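Local coordinates for protein SecB-like chaperone Rv1957 (Mycobacterium tuberculosis, PDB 5MTW) that acts as a SecB-like chaperone of a toxin-antitoxin system, preventing aggregation of the antitoxin HigA1 and being required to neutralise the toxin HigB1, at residues 21-26 against 129-134; 72-77 against 138-143. All blocks are in the same frame, centred on the assembly; numbering follows the deposited sequence.

In the fold
Both contacts use helix 125-154, the long helix of the SecB-like fold, at places about 15 Å apart between centres. Contact 1 lies towards one end of the chain, where the short helix 20-25 meets the early turns of the long helix. Contact 2 sits almost exactly at the centre of the chain and seats the next turns on strand 69-82. Both are buried and apolar, without a hydrogen bond across either. Contact 1 turns on one tyrosine against a leucine and two alanines, with charged groups around it; contact 2 turns on branched aliphatic chains between helix and sheet. They touch through Ala132 CB and Val72 CG2, 3.9 Å apart, and both touch the same second subunit.

Contact 1. Residues 21-26 against 129-134; sequences RLAARA and TAYAAT
Tyr131 reaches from helix 125-154 to the other segment, and Leu22, Ala23 and Ala26 meet it in turn from CB to hydroxyl. At the base, Leu22 CD2 approaches Tyr131 CB to 3.9 Å, the two side chains crossing at about a right angle. Further out, Tyr131 CE1 lies 3.5 Å from Ala23 CA, so the ring runs close against the main chain of the short helix, meeting it obliquely. Ala23 CB meets the ring at its edge, in plane, 3.8 Å from Tyr131 CE1. Near the end of the side chain, Ala26 CB stands 3.7 Å from Tyr131 OH, approaching the ring obliquely. Alanine suits positions 23 and 26 because a bare methyl allows a broad aromatic to lie close to the main chain.

The ring is put there by its first torsion: at -177° Tyr131 CG is trans to the backbone N, and the side chain reaches out from helix 125-154 towards residues 21-26. The contact joins two helices of the SecB-like fold; the short one is followed by strand 26-40, an outermost strand of the chain's four-stranded antiparallel sheet. Ala26 is already in that strand, so one tyrosine touches both the helix and the start of the strand that follows it.

Behind this first shell, Phe112 of strand 99-114 packs edge-to-face with Tyr131, and Ile164 of the second subunit also packs on it. Leucine suits position 22 as a buried apolar chain that also touches Pro123. On the more exposed side of the short helix, Arg21 forms a salt bridge with Glu127, just ahead of residues 129-134, and Arg25 forms another with Glu120; Arg25 NH1 also makes a weak bond to Arg21 O.

Contact 2. Residues 72-77 against 138-143; sequences VRISCH and FALYPY
Leu140 O accepts a bond from Tyr143 N at 2.9 Å, three residues on, where the helix is kinked around Pro142, a residue with no N-H to give; the side chain of Leu140 meanwhile reaches across to Val72 and Ile74. Its CD1 does most of the touching. With chi2 at 171° this methyl extends the chain away from CA, towards the strand. Leu140 CD1 meets Ile74 CD1 at 3.7 Å, and Ile74 CD1 in turn comes within 3.9 Å of Leu140 CB, since the two chains slide past each other in opposite directions. Val72 crosses Leu140 obliquely, its CG1 at 3.9 Å from Leu140 CD1. Leu140 CD1 also lies 3.6 Å from Val72 O, an apolar carbon against a backbone oxygen. Branched aliphatic residues suit the strand here: the CB atoms of Val72 and Ile74 are directed to the helix and that of Arg73 away from it, the alternation of a strand; Arg73 forms salt bridges with Asp61 and Glu107. Leu140 also touches Ala110 of strand 99-114, so it spans two neighbouring strands, while Ile74 packs on Phe56 of strand 50-62. Three residues on from Leu140, Tyr143 packs edge-to-face with Tyr149 of the second subunit. A long helix lying on one face of an antiparallel sheet in the strand order 1-4-3-2 is the architecture of the SecB-like protomer.

Contact 1. Residues 21-26 against 129-134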
ATOM      1  N   ARG A  21      26.400 -19.044  10.142  1.00 40.10           N
ATOM      2  CA  ARG A  21      27.567 -18.534   9.448  1.00 45.15           C
ATOM      3  C   ARG A  21      27.189 -17.513   8.325  1.00 49.08           C
ATOM      4  O   ARG A  21      27.766 -16.403   8.220  1.00 45.39           O
ATOM      5  CB  ARG A  21      28.369 -19.717   8.886  1.00 45.95           C
ATOM      6  CG  ARG A  21      29.683 -19.297   8.224  1.00 49.05           C
ATOM      7  CD  ARG A  21      30.356 -20.392   7.383  1.00 50.24           C
ATOM      8  NE  ARG A  21      31.243 -19.732   6.422  0.50 47.68           N
ATOM      9  CZ  ARG A  21      31.121 -19.745   5.093  0.50 46.02           C
ATOM     10  NH1 ARG A  21      30.186 -20.454   4.459  0.50 42.95           N
ATOM     11  NH2 ARG A  21      31.989 -19.039   4.381  0.50 46.46           N
ATOM     12  N   LEU A  22      26.230 -17.903   7.485  1.00 42.83           N
ATOM     13  CA  LEU A  22      25.712 -17.008   6.469  1.00 41.50           C
ATOM     14  C   LEU A  22      24.927 -15.813   7.065  1.00 41.97           C
ATOM     15  O   LEU A  22      25.005 -14.701   6.540  1.00 46.86           O
ATOM     16  CB  LEU A  22      24.873 -17.792   5.479  1.00 40.72           C
ATOM     17  CG  LEU A  22      24.342 -17.064   4.276  1.00 38.67           C
ATOM     18  CD1 LEU A  22      25.441 -16.516   3.404  1.00 37.02           C
ATOM     19  CD2 LEU A  22      23.488 -18.057   3.526  1.00 40.75           C
ATOM     20  N   ALA A  23      24.252 -16.021   8.193  1.00 44.38           N
ATOM     21  CA  ALA A  23      23.600 -14.936   8.894  1.00 46.56           C
ATOM     22  C   ALA A  23      24.534 -13.831   9.387  1.00 52.56           C
ATOM     23  O   ALA A  23      24.062 -12.726   9.569  1.00 51.48           O
ATOM     24  CB  ALA A  23      22.771 -15.469  10.046  1.00 48.71           C
ATOM     25  N   ALA A  24      25.827 -14.091   9.604  1.00 51.50           N
ATOM     26  CA  ALA A  24      26.743 -13.022  10.106  1.00 50.63           C
ATOM     27  C   ALA A  24      27.344 -12.243   8.960  1.00 47.93           C
ATOM     28  O   ALA A  24      27.896 -11.169   9.178  1.00 42.56           O
ATOM     29  CB  ALA A  24      27.863 -13.603  10.965  1.00 54.14           C
ATOM     30  N   ARG A  25      27.258 -12.804   7.747  1.00 42.09           N
ATOM     31  CA  ARG A  25      27.884 -12.249   6.581  1.00 42.11           C
ATOM     32  C   ARG A  25      26.950 -11.749   5.476  1.00 38.52           C
ATOM     33  O   ARG A  25      27.420 -11.128   4.535  1.00 37.29           O
ATOM     34  CB  ARG A  25      28.916 -13.253   6.022  1.00 51.72           C
ATOM     35  CG  ARG A  25      30.315 -13.010   6.647  1.00 61.55           C
ATOM     36  CD  ARG A  25      31.301 -14.168   6.494  1.00 73.76           C
ATOM     37  NE  ARG A  25      32.153 -14.303   7.688  1.00 73.19           N
ATOM     38  CZ  ARG A  25      31.805 -14.936   8.810  1.00 70.16           C
ATOM     39  NH1 ARG A  25      30.620 -15.526   8.937  1.00 73.08           N
ATOM     40  NH2 ARG A  25      32.654 -14.987   9.816  1.00 69.48           N
ATOM     41  N   ALA A  26      25.644 -11.987   5.630  1.00 35.00           N
ATOM     42  CA  ALA A  26      24.637 -11.649   4.622  1.00 31.91           C
ATOM     43  C   ALA A  26      23.927 -10.344   4.937  1.00 29.84           C
ATOM     44  O   ALA A  26      23.562 -10.081   6.090  1.00 30.48           O
ATOM     45  CB  ALA A  26      23.627 -12.778   4.469  1.00 32.28           C
ATOM     46  N   THR A 129      19.487 -22.585   2.315  1.00 36.25           N
ATOM     47  CA  THR A 129      18.129 -23.097   2.663  1.00 37.47           C
ATOM     48  C   THR A 129      17.767 -22.753   4.107  1.00 35.13           C
ATOM     49  O   THR A 129      16.731 -22.208   4.347  1.00 33.37           O
ATOM     50  CB  THR A 129      18.007 -24.606   2.370  1.00 39.63           C
ATOM     51  OG1 THR A 129      18.051 -24.777   0.950  1.00 42.01           O
ATOM     52  CG2 THR A 129      16.706 -25.178   2.842  1.00 45.88           C
ATOM     53  N   ALA A 130      18.671 -22.939   5.053  1.00 36.28           N
ATOM     54  CA  ALA A 130      18.337 -22.655   6.453  1.00 39.32           C
ATOM     55  C   ALA A 130      18.092 -21.136   6.655  1.00 39.91           C
ATOM     56  O   ALA A 130      17.203 -20.711   7.434  1.00 38.09           O
ATOM     57  CB  ALA A 130      19.460 -23.116   7.363  1.00 36.14           C
ATOM     58  N   TYR A 131      18.931 -20.340   5.981  1.00 38.41           N
ATOM     59  CA  TYR A 131      18.889 -18.882   6.133  1.00 34.57           C
ATOM     60  C   TYR A 131      17.599 -18.364   5.573  1.00 31.71           C
ATOM     61  O   TYR A 131      17.028 -17.508   6.186  1.00 30.74           O
ATOM     62  CB  TYR A 131      20.064 -18.183   5.458  1.00 35.13           C
ATOM     63  CG  TYR A 131      20.114 -16.651   5.635  1.00 33.95           C
ATOM     64  CD1 TYR A 131      20.604 -16.069   6.806  1.00 34.56           C
ATOM     65  CD2 TYR A 131      19.629 -15.809   4.649  1.00 34.60           C
ATOM     66  CE1 TYR A 131      20.680 -14.688   6.958  1.00 35.64           C
ATOM     67  CE2 TYR A 131      19.666 -14.426   4.784  1.00 35.37           C
ATOM     68  CZ  TYR A 131      20.207 -13.858   5.926  1.00 32.91           C
ATOM     69  OH  TYR A 131      20.247 -12.491   6.043  1.00 28.30           O
ATOM     70  N   ALA A 132      17.168 -18.920   4.422  1.00 30.95           N
ATOM     71  CA  ALA A 132      15.923 -18.593   3.722  1.00 31.88           C
ATOM     72  C   ALA A 132      14.731 -18.940   4.567  1.00 36.64           C
ATOM     73  O   ALA A 132      13.749 -18.175   4.641  1.00 28.67           O
ATOM     74  CB  ALA A 132      15.790 -19.310   2.373  1.00 26.53           C
ATOM     75  N   ALA A 133      14.833 -20.100   5.208  1.00 34.39           N
ATOM     76  CA  ALA A 133      13.762 -20.595   6.078  1.00 35.13           C
ATOM     77  C   ALA A 133      13.577 -19.798   7.344  1.00 32.36           C
ATOM     78  O   ALA A 133      12.553 -19.910   8.013  1.00 36.47           O
ATOM     79  CB  ALA A 133      14.021 -22.076   6.428  1.00 34.38           C
ATOM     80  N   THR A 134      14.583 -19.060   7.754  1.00 33.06           N
ATOM     81  CA  THR A 134      14.513 -18.305   8.975  1.00 31.93           C
ATOM     82  C   THR A 134      14.492 -16.804   8.688  1.00 29.36           C
ATOM     83  O   THR A 134      13.423 -16.226   8.604  1.00 30.07           O
ATOM     84  CB  THR A 134      15.681 -18.685   9.884  1.00 34.35           C
ATOM     85  OG1 THR A 134      16.905 -18.460   9.201  1.00 33.70           O
ATOM     86  CG2 THR A 134      15.608 -20.224  10.276  1.00 35.36           C
TER

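Contact 2. Residues 72-77 against 138-143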
ATOM      1  N   VAL A  72      15.785 -14.895  -1.945  1.00 20.43           N
ATOM      2  CA  VAL A  72      14.773 -15.688  -1.218  1.00 21.68           C
ATOM      3  C   VAL A  72      13.420 -15.353  -1.777  1.00 20.79           C
ATOM      4  O   VAL A  72      13.044 -14.142  -1.861  1.00 21.09           O
ATOM      5  CB  VAL A  72      14.777 -15.419   0.306  1.00 23.40           C
ATOM      6  CG1 VAL A  72      13.670 -16.244   0.995  1.00 22.34           C
ATOM      7  CG2 VAL A  72      16.146 -15.799   0.829  1.00 22.58           C
ATOM      8  N   ARG A  73      12.682 -16.395  -2.188  1.00 19.35           N
ATOM      9  CA  ARG A  73      11.362 -16.244  -2.773  1.00 22.04           C
ATOM     10  C   ARG A  73      10.355 -16.993  -1.899  1.00 24.22           C
ATOM     11  O   ARG A  73      10.627 -18.122  -1.412  1.00 25.07           O
ATOM     12  CB  ARG A  73      11.288 -16.816  -4.229  1.00 24.75           C
ATOM     13  CG  ARG A  73      12.047 -16.096  -5.283  1.00 27.26           C
ATOM     14  CD  ARG A  73      11.754 -16.668  -6.679  1.00 30.86           C
ATOM     15  NE  ARG A  73      12.568 -17.849  -6.926  1.00 31.18           N
ATOM     16  CZ  ARG A  73      12.104 -19.100  -7.047  1.00 36.11           C
ATOM     17  NH1 ARG A  73      10.793 -19.359  -7.001  1.00 30.46           N
ATOM     18  NH2 ARG A  73      12.986 -20.097  -7.224  1.00 34.31           N
ATOM     19  N   ILE A  74       9.223 -16.367  -1.676  1.00 21.37           N
ATOM     20  CA  ILE A  74       8.076 -17.061  -1.069  1.00 23.77           C
ATOM     21  C   ILE A  74       6.870 -16.920  -1.981  1.00 25.20           C
ATOM     22  O   ILE A  74       6.443 -15.789  -2.323  1.00 21.66           O
ATOM     23  CB  ILE A  74       7.770 -16.589   0.378  1.00 27.94           C
ATOM     24  CG1 ILE A  74       9.051 -16.825   1.213  1.00 30.82           C
ATOM     25  CG2 ILE A  74       6.568 -17.358   0.940  1.00 25.36           C
ATOM     26  CD1 ILE A  74       9.012 -16.230   2.570  1.00 35.52           C
ATOM     27  N   SER A  75       6.449 -18.093  -2.445  1.00 21.92           N
ATOM     28  CA  SER A  75       5.217 -18.299  -3.245  1.00 24.48           C
ATOM     29  C   SER A  75       4.026 -18.512  -2.289  1.00 24.79           C
ATOM     30  O   SER A  75       4.173 -19.211  -1.276  1.00 24.14           O
ATOM     31  CB  SER A  75       5.405 -19.515  -4.195  1.00 26.84           C
ATOM     32  OG  SER A  75       4.275 -19.659  -5.016  1.00 30.41           O
ATOM     33  N   CYS A  76       2.924 -17.796  -2.510  1.00 22.40           N
ATOM     34  CA  CYS A  76       1.760 -17.860  -1.639  1.00 23.42           C
ATOM     35  C   CYS A  76       0.492 -18.218  -2.438  1.00 21.69           C
ATOM     36  O   CYS A  76       0.279 -17.721  -3.596  1.00 19.30           O
ATOM     37  CB  CYS A  76       1.534 -16.538  -0.935  1.00 25.62           C
ATOM     38  SG  CYS A  76       2.992 -15.887  -0.138  1.00 33.79           S
ATOM     39  N   HIS A  77      -0.392 -18.960  -1.787  1.00 22.17           N
ATOM     40  CA  HIS A  77      -1.729 -19.286  -2.357  1.00 22.76           C
ATOM     41  C   HIS A  77      -2.788 -18.969  -1.259  1.00 25.77           C
ATOM     42  O   HIS A  77      -2.772 -19.524  -0.166  1.00 26.01           O
ATOM     43  CB  HIS A  77      -1.846 -20.738  -2.912  1.00 29.86           C
ATOM     44  CG  HIS A  77      -3.137 -20.936  -3.672  1.00 37.90           C
ATOM     45  ND1 HIS A  77      -3.309 -20.500  -4.973  1.00 38.06           N
ATOM     46  CD2 HIS A  77      -4.349 -21.404  -3.278  1.00 42.84           C
ATOM     47  CE1 HIS A  77      -4.547 -20.740  -5.365  1.00 44.71           C
ATOM     48  NE2 HIS A  77      -5.199 -21.279  -4.351  1.00 49.12           N
ATOM     49  N   PHE A 138      11.041 -14.599   7.561  1.00 21.22           N
ATOM     50  CA  PHE A 138      10.522 -13.586   8.481  1.00 23.10           C
ATOM     51  C   PHE A 138      10.741 -12.120   8.027  1.00 23.92           C
ATOM     52  O   PHE A 138      10.055 -11.209   8.504  1.00 20.43           O
ATOM     53  CB  PHE A 138      11.044 -13.859   9.897  1.00 28.57           C
ATOM     54  CG  PHE A 138      10.325 -15.040  10.531  1.00 33.68           C
ATOM     55  CD1 PHE A 138       9.158 -14.843  11.237  1.00 35.97           C
ATOM     56  CD2 PHE A 138      10.776 -16.338  10.352  1.00 37.19           C
ATOM     57  CE1 PHE A 138       8.474 -15.917  11.797  1.00 40.73           C
ATOM     58  CE2 PHE A 138      10.089 -17.417  10.903  1.00 41.45           C
ATOM     59  CZ  PHE A 138       8.934 -17.196  11.627  1.00 39.75           C
ATOM     60  N   ALA A 139      11.717 -11.896   7.156  1.00 18.92           N
ATOM     61  CA  ALA A 139      11.853 -10.586   6.512  1.00 19.84           C
ATOM     62  C   ALA A 139      10.684 -10.281   5.534  1.00 17.63           C
ATOM     63  O   ALA A 139      10.206  -9.113   5.337  1.00 19.40           O
ATOM     64  CB  ALA A 139      13.163 -10.557   5.751  1.00 17.81           C
ATOM     65  N   LEU A 140      10.301 -11.325   4.847  1.00 17.61           N
ATOM     66  CA  LEU A 140       9.326 -11.240   3.759  1.00 19.58           C
ATOM     67  C   LEU A 140       7.889 -11.267   4.293  1.00 18.44           C
ATOM     68  O   LEU A 140       6.992 -10.691   3.705  1.00 18.29           O
ATOM     69  CB  LEU A 140       9.501 -12.389   2.758  1.00 20.22           C
ATOM     70  CG  LEU A 140      10.619 -12.195   1.698  1.00 21.18           C
ATOM     71  CD1 LEU A 140      10.870 -13.482   0.895  1.00 23.41           C
ATOM     72  CD2 LEU A 140      10.153 -11.038   0.807  1.00 22.37           C
ATOM     73  N   TYR A 141       7.654 -11.953   5.405  1.00 17.74           N
ATOM     74  CA  TYR A 141       6.320 -12.102   5.910  1.00 16.95           C
ATOM     75  C   TYR A 141       5.550 -10.789   6.048  1.00 18.55           C
ATOM     76  O   TYR A 141       4.396 -10.738   5.660  1.00 17.65           O
ATOM     77  CB  TYR A 141       6.265 -12.944   7.229  1.00 18.30           C
ATOM     78  CG  TYR A 141       4.853 -13.154   7.695  1.00 19.38           C
ATOM     79  CD1 TYR A 141       4.060 -14.124   7.125  1.00 19.38           C
ATOM     80  CD2 TYR A 141       4.317 -12.405   8.706  1.00 17.99           C
ATOM     81  CE1 TYR A 141       2.771 -14.315   7.540  1.00 21.77           C
ATOM     82  CE2 TYR A 141       3.009 -12.584   9.128  1.00 19.34           C
ATOM     83  CZ  TYR A 141       2.237 -13.553   8.535  1.00 19.02           C
ATOM     84  OH  TYR A 141       0.997 -13.882   8.935  1.00 19.96           O
ATOM     85  N   PRO A 142       6.208  -9.702   6.539  1.00 17.49           N
ATOM     86  CA  PRO A 142       5.400  -8.455   6.689  1.00 15.82           C
ATOM     87  C   PRO A 142       4.933  -7.858   5.334  1.00 16.34           C
ATOM     88  O   PRO A 142       3.874  -7.284   5.231  1.00 15.72           O
ATOM     89  CB  PRO A 142       6.362  -7.512   7.416  1.00 17.80           C
ATOM     90  CG  PRO A 142       7.206  -8.418   8.214  1.00 15.87           C
ATOM     91  CD  PRO A 142       7.396  -9.684   7.400  1.00 17.84           C
ATOM     92  N   TYR A 143       5.689  -8.130   4.267  1.00 13.25           N
ATOM     93  CA  TYR A 143       5.326  -7.653   2.978  1.00 16.71           C
ATOM     94  C   TYR A 143       4.174  -8.429   2.398  1.00 16.88           C
ATOM     95  O   TYR A 143       3.295  -7.924   1.628  1.00 17.65           O
ATOM     96  CB  TYR A 143       6.492  -7.784   2.000  1.00 16.17           C
ATOM     97  CG  TYR A 143       7.595  -6.817   2.346  1.00 16.65           C
ATOM     98  CD1 TYR A 143       8.529  -7.145   3.326  1.00 17.58           C
ATOM     99  CD2 TYR A 143       7.710  -5.593   1.699  1.00 16.78           C
ATOM    100  CE1 TYR A 143       9.566  -6.261   3.682  1.00 18.25           C
ATOM    101  CE2 TYR A 143       8.747  -4.708   2.030  1.00 18.86           C
ATOM    102  CZ  TYR A 143       9.673  -5.045   3.016  1.00 21.77           C
ATOM    103  OH  TYR A 143      10.715  -4.147   3.308  1.00 26.90           O
TER